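Local coordinates for peptidase M16 inactive domain family protein (Pseudomonas fluorescens, PDB 3GWB) that probably acts as a hydrolase of the M16 metallopeptidase family, of which it carries an inactive-type domain, at residues P53-L58 with A182-F187; H242-S247 with G419-Q424. All coordinates share one frame; numbering follows the deposited sequence.

Interaction 1: residues P53-L58 with A182-F187; sequences PGVALL and AQLKAF
Phe187 lays its ring against the first turn of helix 55-62, where Ala56 and Val55 receive it. The CE2-CZ side of the ring is met over its face: CE2 lies 3.6 Å from CA of Ala56, and CZ is 3.7 Å from Ala56 CB, close enough for the ring to rest on the backbone as well as on the methyl. Over that same face, toward the rim, Val55 CG1 stands 4.2 Å above the ring plane. An alanine in place of Phe187 would probably open a gap beside Ala56 and leave Val55 CG1 without the ring beneath it. The second branch of Val55 turns to Leu184: Val55 CG2 meets Leu184 CD2 at 3.8 Å, the two side chains running past each other in opposite directions. That same Leu184 CD2 also reaches Leu58 CG, at 4.2 Å, with the side chains crossing at about a right angle. The first torsion of Val55 accounts for its double role, since CG1 sits between N and C (chi1 69°) while CG2 is anti to N. No hydrogen bond crosses between the two segments; this is apolar side-chain packing of two helices, the start of 55-62 against 181-191.

Behind these side chains, Gly54 takes the N-cap position of helix 55-62, and Asp49 accepts from the N-H groups of both Gly54 and Ala56, which fixes the start of that helix. On the partner helix, Gln183 OE1 turns back to Thr180 N. Leu129 of helix 126-143 touches both Leu58 and Leu184, so helices 55-62, 181-191 and 126-143 share one buried apolar seam.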
loop_
_atom_site.group_PDB
_atom_site.type_symbol
_atom_site.label_atom_id
_atom_site.label_comp_id
_atom_site.label_asym_id
_atom_site.label_seq_id
_atom_site.Cartn_x
_atom_site.Cartn_y
_atom_site.Cartn_z
ATOM N N PRO A 53 6.664 21.811 -11.940
ATOM C CA PRO A 53 6.127 21.047 -10.809
ATOM C C PRO A 53 5.829 19.600 -11.202
ATOM O O PRO A 53 5.160 19.350 -12.209
ATOM C CB PRO A 53 4.863 21.820 -10.446
ATOM C CG PRO A 53 5.258 23.236 -10.745
ATOM C CD PRO A 53 5.972 23.107 -12.076
ATOM N N GLY A 54 6.345 18.658 -10.414
ATOM C CA GLY A 54 6.129 17.249 -10.694
ATOM C C GLY A 54 7.203 16.544 -11.518
ATOM O O GLY A 54 7.182 15.321 -11.640
ATOM N N VAL A 55 8.150 17.286 -12.084
ATOM C CA VAL A 55 9.172 16.639 -12.903
ATOM C C VAL A 55 10.062 15.718 -12.062
ATOM O O VAL A 55 10.480 14.660 -12.522
ATOM C CB VAL A 55 10.032 17.685 -13.675
ATOM C CG1 VAL A 55 10.919 18.474 -12.719
ATOM C CG2 VAL A 55 10.865 16.984 -14.732
ATOM N N ALA A 56 10.318 16.102 -10.817
ATOM C CA ALA A 56 11.153 15.290 -9.939
ATOM C C ALA A 56 10.497 13.947 -9.656
ATOM O O ALA A 56 11.130 12.894 -9.739
ATOM C CB ALA A 56 11.411 16.028 -8.624
ATOM N N LEU A 57 9.214 13.979 -9.332
ATOM C CA LEU A 57 8.526 12.741 -9.023
ATOM C C LEU A 57 8.412 11.857 -10.264
ATOM O O LEU A 57 8.568 10.637 -10.194
ATOM C CB LEU A 57 7.149 13.056 -8.442
ATOM C CG LEU A 57 6.583 11.992 -7.502
ATOM C CD1 LEU A 57 5.973 12.667 -6.272
ATOM C CD2 LEU A 57 5.561 11.143 -8.244
ATOM N N LEU A 58 8.158 12.480 -11.407
ATOM C CA LEU A 58 8.026 11.731 -12.648
ATOM C C LEU A 58 9.348 11.072 -13.038
ATOM O O LEU A 58 9.374 9.923 -13.475
ATOM C CB LEU A 58 7.544 12.666 -13.756
ATOM C CG LEU A 58 7.048 12.053 -15.065
ATOM C CD1 LEU A 58 6.071 10.914 -14.797
ATOM C CD2 LEU A 58 6.384 13.159 -15.892
ATOM N N ALA A 182 12.858 15.249 -22.954
ATOM C CA ALA A 182 14.031 16.116 -22.891
ATOM C C ALA A 182 14.199 16.692 -21.492
ATOM O O ALA A 182 15.315 16.818 -20.994
ATOM C CB ALA A 182 13.907 17.251 -23.901
ATOM N N GLN A 183 13.087 17.055 -20.866
ATOM C CA GLN A 183 13.121 17.611 -19.521
ATOM C C GLN A 183 13.500 16.558 -18.486
ATOM O O GLN A 183 14.237 16.838 -17.536
ATOM C CB GLN A 183 11.762 18.203 -19.165
ATOM C CG GLN A 183 11.416 19.470 -19.932
ATOM C CD GLN A 183 10.024 19.964 -19.601
ATOM O OE1 GLN A 183 9.031 19.398 -20.049
ATOM N NE2 GLN A 183 9.946 21.014 -18.796
ATOM N N LEU A 184 12.983 15.349 -18.659
ATOM C CA LEU A 184 13.287 14.279 -17.727
ATOM C C LEU A 184 14.770 13.953 -17.819
ATOM O O LEU A 184 15.429 13.720 -16.802
ATOM C CB LEU A 184 12.470 13.026 -18.054
ATOM C CG LEU A 184 10.947 13.121 -17.918
ATOM C CD1 LEU A 184 10.342 11.727 -18.108
ATOM C CD2 LEU A 184 10.571 13.678 -16.552
ATOM N N LYS A 185 15.280 13.935 -19.049
ATOM C CA LYS A 185 16.681 13.628 -19.300
ATOM C C LYS A 185 17.588 14.676 -18.678
ATOM O O LYS A 185 18.604 14.346 -18.064
ATOM C CB LYS A 185 16.946 13.535 -20.808
ATOM C CG LYS A 185 16.431 12.257 -21.449
ATOM C CD LYS A 185 16.753 12.228 -22.937
ATOM C CE LYS A 185 16.273 10.937 -23.577
ATOM N NZ LYS A 185 16.603 10.873 -25.029
ATOM N N ALA A 186 17.206 15.938 -18.831
ATOM C CA ALA A 186 17.986 17.041 -18.285
ATOM C C ALA A 186 17.922 17.070 -16.761
ATOM O O ALA A 186 18.928 17.340 -16.102
ATOM C CB ALA A 186 17.488 18.360 -18.854
ATOM N N PHE A 187 16.742 16.811 -16.197
ATOM C CA PHE A 187 16.602 16.801 -14.743
ATOM C C PHE A 187 17.446 15.677 -14.146
ATOM O O PHE A 187 18.125 15.866 -13.137
ATOM C CB PHE A 187 15.146 16.598 -14.320
ATOM C CG PHE A 187 14.943 16.650 -12.832
ATOM C CD1 PHE A 187 15.003 17.868 -12.156
ATOM C CD2 PHE A 187 14.774 15.483 -12.091
ATOM C CE1 PHE A 187 14.882 17.922 -10.772
ATOM C CE2 PHE A 187 14.652 15.529 -10.699
ATOM C CZ PHE A 187 14.715 16.747 -10.042
#

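Interaction 2: residues H242-S247 with G419-Q424; sequences HIEFPS and GPTVAQ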
loop_
_atom_site.group_PDB
_atom_site.type_symbol
_atom_site.label_atom_id
_atom_site.label_comp_id
_atom_site.label_asym_id
_atom_site.label_seq_id
_atom_site.Cartn_x
_atom_site.Cartn_y
_atom_site.Cartn_z
ATOM N N HIS A 242 -11.218 27.949 5.091
ATOM C CA HIS A 242 -12.210 26.889 5.033
ATOM C C HIS A 242 -12.508 26.521 3.595
ATOM O O HIS A 242 -12.700 27.393 2.752
ATOM C CB HIS A 242 -13.510 27.327 5.715
ATOM C CG HIS A 242 -14.598 26.299 5.651
ATOM N ND1 HIS A 242 -14.563 25.133 6.387
ATOM C CD2 HIS A 242 -15.735 26.251 4.920
ATOM C CE1 HIS A 242 -15.637 24.410 6.110
ATOM N NE2 HIS A 242 -16.362 25.066 5.224
ATOM N N ILE A 243 -12.536 25.222 3.318
ATOM C CA ILE A 243 -12.842 24.739 1.983
ATOM C C ILE A 243 -14.190 24.047 2.056
ATOM O O ILE A 243 -14.323 23.005 2.696
ATOM C CB ILE A 243 -11.797 23.726 1.490
ATOM C CG1 ILE A 243 -10.402 24.352 1.534
ATOM C CG2 ILE A 243 -12.145 23.285 0.075
ATOM C CD1 ILE A 243 -9.292 23.404 1.146
ATOM N N GLU A 244 -15.191 24.638 1.410
ATOM C CA GLU A 244 -16.539 24.081 1.409
ATOM C C GLU A 244 -16.584 22.744 0.683
ATOM O O GLU A 244 -16.221 22.651 -0.488
ATOM C CB GLU A 244 -17.506 25.059 0.743
ATOM C CG GLU A 244 -18.975 24.733 0.954
ATOM C CD GLU A 244 -19.360 24.700 2.423
ATOM O OE1 GLU A 244 -18.794 25.488 3.209
ATOM O OE2 GLU A 244 -20.242 23.897 2.791
ATOM N N PHE A 245 -17.027 21.712 1.391
ATOM C CA PHE A 245 -17.136 20.369 0.836
ATOM C C PHE A 245 -18.373 19.762 1.497
ATOM O O PHE A 245 -18.338 19.383 2.668
ATOM C CB PHE A 245 -15.890 19.551 1.188
ATOM C CG PHE A 245 -15.631 18.404 0.256
ATOM C CD1 PHE A 245 -15.081 18.626 -1.002
ATOM C CD2 PHE A 245 -15.941 17.103 0.630
ATOM C CE1 PHE A 245 -14.839 17.565 -1.875
ATOM C CE2 PHE A 245 -15.705 16.034 -0.233
ATOM C CZ PHE A 245 -15.154 16.266 -1.489
ATOM N N PRO A 246 -19.486 19.671 0.747
ATOM C CA PRO A 246 -20.765 19.129 1.211
ATOM C C PRO A 246 -20.752 17.722 1.802
ATOM O O PRO A 246 -21.810 17.188 2.136
ATOM C CB PRO A 246 -21.659 19.251 -0.024
ATOM C CG PRO A 246 -20.695 19.126 -1.148
ATOM C CD PRO A 246 -19.551 19.988 -0.689
ATOM N N SER A 247 -19.567 17.126 1.940
ATOM C CA SER A 247 -19.438 15.782 2.530
ATOM C C SER A 247 -19.842 15.814 4.022
ATOM O O SER A 247 -20.086 16.886 4.558
ATOM C CB SER A 247 -18.019 15.263 2.338
ATOM O OG SER A 247 -17.125 16.022 3.113
ATOM N N GLY A 419 -14.916 20.935 4.852
ATOM C CA GLY A 419 -16.148 20.264 5.210
ATOM C C GLY A 419 -17.322 21.171 4.906
ATOM O O GLY A 419 -17.139 22.236 4.319
ATOM N N PRO A 420 -18.541 20.780 5.291
ATOM C CA PRO A 420 -19.738 21.588 5.043
ATOM C C PRO A 420 -19.953 22.622 6.138
ATOM O O PRO A 420 -19.469 22.452 7.262
ATOM C CB PRO A 420 -20.842 20.548 5.049
ATOM C CG PRO A 420 -20.389 19.653 6.164
ATOM C CD PRO A 420 -18.907 19.478 5.875
ATOM N N THR A 421 -20.685 23.684 5.815
ATOM C CA THR A 421 -20.989 24.716 6.799
ATOM C C THR A 421 -22.334 24.341 7.398
ATOM O O THR A 421 -23.368 24.509 6.761
ATOM C CB THR A 421 -21.076 26.108 6.147
ATOM O OG1 THR A 421 -19.784 26.467 5.641
ATOM C CG2 THR A 421 -21.513 27.153 7.166
ATOM N N VAL A 422 -22.312 23.816 8.621
ATOM C CA VAL A 422 -23.537 23.377 9.285
ATOM C C VAL A 422 -23.683 23.887 10.713
ATOM O O VAL A 422 -22.707 24.298 11.342
ATOM C CB VAL A 422 -23.608 21.837 9.322
ATOM C CG1 VAL A 422 -23.711 21.283 7.912
ATOM C CG2 VAL A 422 -22.368 21.280 10.002
ATOM N N ALA A 423 -24.913 23.842 11.221
ATOM C CA ALA A 423 -25.210 24.286 12.578
ATOM C C ALA A 423 -24.445 23.444 13.598
ATOM O O ALA A 423 -24.409 22.216 13.502
ATOM C CB ALA A 423 -26.709 24.192 12.836
ATOM N N GLN A 424 -23.843 24.116 14.576
ATOM C CA GLN A 424 -23.064 23.461 15.626
ATOM C C GLN A 424 -23.985 22.845 16.676
ATOM O O GLN A 424 -24.882 23.511 17.175
ATOM C CB GLN A 424 -22.143 24.482 16.299
ATOM C CG GLN A 424 -21.514 25.497 15.346
ATOM C CD GLN A 424 -22.433 26.661 14.999
ATOM O OE1 GLN A 424 -23.623 26.476 14.735
ATOM N NE2 GLN A 424 -21.875 27.870 14.982
#
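Glu244 and Thr421 meet through a carboxylate gripped at both oxygens. Thr421 OG1 donates to Glu244 OE1 at 2.8 Å, on the syn side, while the backbone N of Thr421 reaches OE2 at 3.1 Å along its syn lone pair. The bend at chi2 (59°) swings CD of Glu244 toward Thr421. OE1 has a second donor in His242 NE2, 3.2 Å away; the carboxylate oxygen lies in the imidazole plane, but the bond comes from above the carboxylate plane. At the other ring nitrogen, ND1 is bonded to Ser417 OG.

The backbone bonds are those of a parallel beta pair, with Glu244 bridged to Gly419 where strand 239-244, outermost in this chain's five-stranded mixed sheet, runs beside strand 414-419. Gly419 N donates to Ile243 O at 3.0 Å, and Phe245 N returns a bond of 3.0 Å to Gly419 O.

Packing falls to Pro420, whose ring lies by carbonyl oxygens: CD is 3.1 Å from Ser247 O and 3.3 Å from Phe245 O. Pro246 of the second subunit packs on Phe245, Pro246 and Ser247.

Interaction 1 is a buried helix-to-helix contact, whereas interaction 2 is partly exposed and lies farther from the centre of the chain. The two hold different elements: 53-58 with 182-187 brings together two helices, while 242-247 with 419-424 extends the end of a strand pairing into the loops that follow. Their chemistry differs accordingly, with hydrocarbon side chains meeting in the first, and main-chain and charged or polar groups doing the work in the second, which also borders the other subunit. Their centres are 37 Å apart, and the first closes along the chain before the second opens.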